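Local coordinates for pseudoazurin (Blue copper protein) (PDB 3TU6) that binds one copper ion per subunit and probably carries electrons in the periplasm, as expected of a blue copper protein, at residues A[56-59]-A[65-68]; A[87-92]-A[106-111]. All coordinates share one frame; numbering follows the deposited sequence.

Overall arrangement
From the N terminus the chain lays down strands 3-9, 19-27, 32-36 and 45-46 before contact 1 closes the short loop between 56-59 and 65-68, bringing W58 onto strand 67-69. Strand 74-79 follows, and contact 2 then joins 87-92, at the start of strand 89-94, to 106-111, the link between helices 100-104 and 112-125. The two closures, each folding a loop back onto the beta framework, are in series, neither nested nor crossed. Their centres lie about 17 Å apart, yet they meet inside the barrel, where I92 CD1 comes within 4.3 Å of V68 CG2.

Contact 1 of 2, residues A[56-59]-A[65-68]; sequences ETWK and EITV
V68 sets one methyl, CG1, over a face of the W58 indole, a CH-pi contact that dominates the meeting of 56-59 with 65-68. CG1 sits 3.5 Å from the centroid of the five-membered ring of W58 and 15° off its normal. The nearest ring atom is CD2, 3.4 Å from V68 CG1, and the methyl leans toward the CG-CD2 bond, on the rim of the five-membered ring. With chi1 at 73°, W58 CG lies between its own backbone N and carbonyl carbon, turning the indole toward strand 67-69.

Plain apolar packing adds a second touch: I66 CD1 reaches W58 CB at 4.2 Å, while I66 CG2 approaches the indole obliquely. No hydrogen bond spans the two segments; the ring nitrogen NE1 is satisfied elsewhere, by a hydrogen bond with S44 OG. A serine in place of W58 would probably leave V68 CG1 without its aromatic partner and S44 without its indole mate.

W58 also touches Y76 and Y78 of strand 74-79, while V68 packs on V33. Aromatic and branched aliphatic side chains thus fill the space between strands, the buried hydrophobic interior of the cupredoxin beta barrel.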
# COMPACT_ATOMS: atom_id res chain seq x y z
N GLU A 56 -11.86 -1.19 7.71
CA GLU A 56 -12.48 -0.27 6.76
C GLU A 56 -11.65 -0.22 5.48
O GLU A 56 -10.42 -0.11 5.53
CB GLU A 56 -12.60 1.14 7.35
CG GLU A 56 -13.60 1.25 8.48
CD GLU A 56 -13.89 2.69 8.87
OE1 GLU A 56 -15.00 2.95 9.40
OE2 GLU A 56 -13.02 3.56 8.66
N THR A 57 -12.32 -0.32 4.34
CA THR A 57 -11.66 -0.30 3.03
C THR A 57 -11.68 1.11 2.45
O THR A 57 -12.34 2.00 2.98
CB THR A 57 -12.35 -1.25 2.04
OG1 THR A 57 -13.64 -0.73 1.69
CG2 THR A 57 -12.51 -2.64 2.64
N TRP A 58 -10.95 1.30 1.35
CA TRP A 58 -10.96 2.56 0.63
C TRP A 58 -10.75 2.37 -0.86
O TRP A 58 -10.12 1.40 -1.30
CB TRP A 58 -9.93 3.54 1.21
CG TRP A 58 -8.50 3.21 0.88
CD1 TRP A 58 -7.79 3.64 -0.20
CD2 TRP A 58 -7.60 2.41 1.66
NE1 TRP A 58 -6.50 3.15 -0.15
CE2 TRP A 58 -6.36 2.39 0.98
CE3 TRP A 58 -7.72 1.69 2.86
CZ2 TRP A 58 -5.26 1.68 1.46
CZ3 TRP A 58 -6.62 1.00 3.34
CH2 TRP A 58 -5.41 1.00 2.64
N LYS A 59 -11.28 3.31 -1.64
CA LYS A 59 -11.16 3.29 -3.09
C LYS A 59 -11.07 4.72 -3.60
O LYS A 59 -12.08 5.33 -3.96
CB LYS A 59 -12.35 2.55 -3.71
CG LYS A 59 -12.26 2.34 -5.22
CD LYS A 59 -13.47 1.60 -5.77
CE LYS A 59 -13.45 0.12 -5.42
NZ LYS A 59 -14.63 -0.61 -5.97
N GLU A 65 -6.30 12.91 -3.19
CA GLU A 65 -5.37 12.80 -2.08
C GLU A 65 -6.10 12.32 -0.83
O GLU A 65 -6.34 13.09 0.10
CB GLU A 65 -4.67 14.14 -1.84
CG GLU A 65 -3.87 14.61 -3.04
CD GLU A 65 -2.94 15.77 -2.72
OE1 GLU A 65 -3.35 16.68 -1.97
OE2 GLU A 65 -1.80 15.76 -3.24
N ILE A 66 -6.45 11.04 -0.83
CA ILE A 66 -7.31 10.46 0.21
C ILE A 66 -6.52 10.16 1.48
O ILE A 66 -5.38 9.70 1.42
CB ILE A 66 -8.01 9.17 -0.30
CG1 ILE A 66 -9.14 8.76 0.65
CG2 ILE A 66 -7.01 8.03 -0.48
CD1 ILE A 66 -10.00 7.63 0.11
N THR A 67 -7.14 10.43 2.63
CA THR A 67 -6.59 10.06 3.92
C THR A 67 -7.36 8.86 4.45
O THR A 67 -8.58 8.91 4.57
CB THR A 67 -6.68 11.22 4.93
OG1 THR A 67 -5.86 12.31 4.48
CG2 THR A 67 -6.20 10.77 6.31
N VAL A 68 -6.64 7.78 4.76
CA VAL A 68 -7.25 6.55 5.26
C VAL A 68 -7.01 6.37 6.75
O VAL A 68 -5.95 6.75 7.27
CB VAL A 68 -6.73 5.31 4.49
CG1 VAL A 68 -6.96 5.47 3.00
CG2 VAL A 68 -5.25 5.07 4.78

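Contact 2 of 2, residues A[87-92]-A[106-111]; sequences GMIGAI and IKYPGK. With CU (copper (II) ion), chain B.
I89 brings its terminal methyl, CD1, obliquely onto the Y108 ring, meeting CD1 and CE1 of the tyrosine about equally, each at 4.0 Å. The two side chains run at about a right angle. I89 CG1 stands between its own backbone N and carbonyl carbon (chi1 58°), which carries CD1 toward 106-111. The ring of Y108 has further neighbours in A116 and F120 of helix 112-125 and in M77 of strand 74-79. Its hydroxyl is hydrogen-bonded to V103 O, a bond that holds the far end of the ring near helix 100-104.

A second touch involves backbone. G87 CA lies 3.7 Å from K111 C, and K111 CB is 3.8 Å from G87 N, whereas the extended lysine chain leads away from the contact. The positive phi of G87, 105°, suits a residue without a side chain, because a beta carbon would press against the preceding carbonyl oxygen. Immediately afterwards M88 is the centre of an inverse gamma turn, closed by I89 N donating to G87 O at 2.9 Å.

M88 turns away from 106-111 to the metal. Its CG is anti to the backbone N (chi1 -171°) and the chain beyond stays extended, delivering SD to the copper at 2.5 Å. H42, C80 and H83 supply the other three ligand atoms, and a backbone bond between M88 and C80 ties two of the ligand residues together directly. Successive residues therefore face two ways, M88 to copper and I89 to the C-terminal helical region. The arrangement joins the His-Cys-His-Met type 1 site of a blue copper protein to the helical C-terminal extension characteristic of pseudoazurins.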
# COMPACT_ATOMS: atom_id res chain seq x y z
N GLY A 87 3.23 -2.94 -11.57
CA GLY A 87 3.84 -3.20 -10.26
C GLY A 87 3.60 -2.13 -9.21
O GLY A 87 4.24 -2.16 -8.15
N MET A 88 2.69 -1.19 -9.47
CA MET A 88 2.44 -0.10 -8.54
C MET A 88 1.50 -0.52 -7.41
O MET A 88 0.30 -0.24 -7.43
CB MET A 88 1.88 1.13 -9.28
CG MET A 88 1.79 2.37 -8.39
SD MET A 88 1.70 3.93 -9.30
CE MET A 88 1.67 5.08 -7.93
N ILE A 89 2.07 -1.22 -6.43
CA ILE A 89 1.36 -1.54 -5.19
C ILE A 89 2.18 -1.06 -3.99
O ILE A 89 3.38 -0.80 -4.10
CB ILE A 89 1.07 -3.06 -5.05
CG1 ILE A 89 2.37 -3.88 -5.10
CG2 ILE A 89 0.13 -3.52 -6.15
CD1 ILE A 89 2.17 -5.33 -4.68
N GLY A 90 1.51 -0.93 -2.85
CA GLY A 90 2.16 -0.56 -1.60
C GLY A 90 1.54 -1.27 -0.42
O GLY A 90 0.51 -1.93 -0.56
N ALA A 91 2.17 -1.13 0.74
CA ALA A 91 1.69 -1.76 1.96
C ALA A 91 1.66 -0.78 3.12
O ALA A 91 2.49 0.13 3.20
CB ALA A 91 2.57 -2.95 2.30
N ILE A 92 0.68 -0.95 4.00
CA ILE A 92 0.64 -0.25 5.27
C ILE A 92 0.55 -1.31 6.36
O ILE A 92 -0.43 -2.05 6.43
CB ILE A 92 -0.57 0.70 5.40
CG1 ILE A 92 -0.62 1.67 4.22
CG2 ILE A 92 -0.50 1.47 6.71
CD1 ILE A 92 -1.78 2.63 4.27
N ILE A 106 -3.37 -13.51 -1.90
CA ILE A 106 -4.34 -12.80 -2.75
C ILE A 106 -3.83 -12.66 -4.19
O ILE A 106 -2.70 -13.05 -4.49
CB ILE A 106 -4.73 -11.41 -2.17
CG1 ILE A 106 -3.59 -10.39 -2.32
CG2 ILE A 106 -5.14 -11.53 -0.70
CD1 ILE A 106 -3.91 -9.03 -1.72
N LYS A 107 -4.67 -12.12 -5.06
CA LYS A 107 -4.33 -12.00 -6.48
C LYS A 107 -3.41 -10.81 -6.75
O LYS A 107 -3.78 -9.66 -6.49
CB LYS A 107 -5.61 -11.86 -7.32
N TYR A 108 -2.22 -11.10 -7.26
CA TYR A 108 -1.26 -10.07 -7.66
C TYR A 108 -1.00 -10.18 -9.17
O TYR A 108 -0.16 -10.97 -9.60
CB TYR A 108 0.05 -10.22 -6.89
CG TYR A 108 -0.08 -9.94 -5.41
CD1 TYR A 108 -0.14 -8.63 -4.94
CD2 TYR A 108 -0.14 -10.98 -4.48
CE1 TYR A 108 -0.26 -8.36 -3.58
CE2 TYR A 108 -0.26 -10.72 -3.12
CZ TYR A 108 -0.32 -9.41 -2.68
OH TYR A 108 -0.45 -9.14 -1.34
N PRO A 109 -1.73 -9.38 -9.97
CA PRO A 109 -1.64 -9.48 -11.42
C PRO A 109 -0.41 -8.78 -12.00
O PRO A 109 -0.02 -7.71 -11.52
CB PRO A 109 -2.91 -8.78 -11.90
CG PRO A 109 -3.17 -7.75 -10.87
CD PRO A 109 -2.69 -8.33 -9.56
N GLY A 110 0.19 -9.38 -13.02
CA GLY A 110 1.32 -8.77 -13.72
C GLY A 110 2.54 -8.61 -12.83
O GLY A 110 2.91 -9.53 -12.10
N LYS A 111 3.15 -7.43 -12.89
CA LYS A 111 4.41 -7.16 -12.18
C LYS A 111 4.23 -6.89 -10.68
O LYS A 111 5.22 -6.82 -9.95
CB LYS A 111 5.14 -5.99 -12.83
CG LYS A 111 5.58 -6.26 -14.26
CD LYS A 111 6.45 -5.15 -14.81
CE LYS A 111 7.02 -5.50 -16.17
NZ LYS A 111 7.96 -4.47 -16.67
CU CU B . -0.21 4.77 -10.68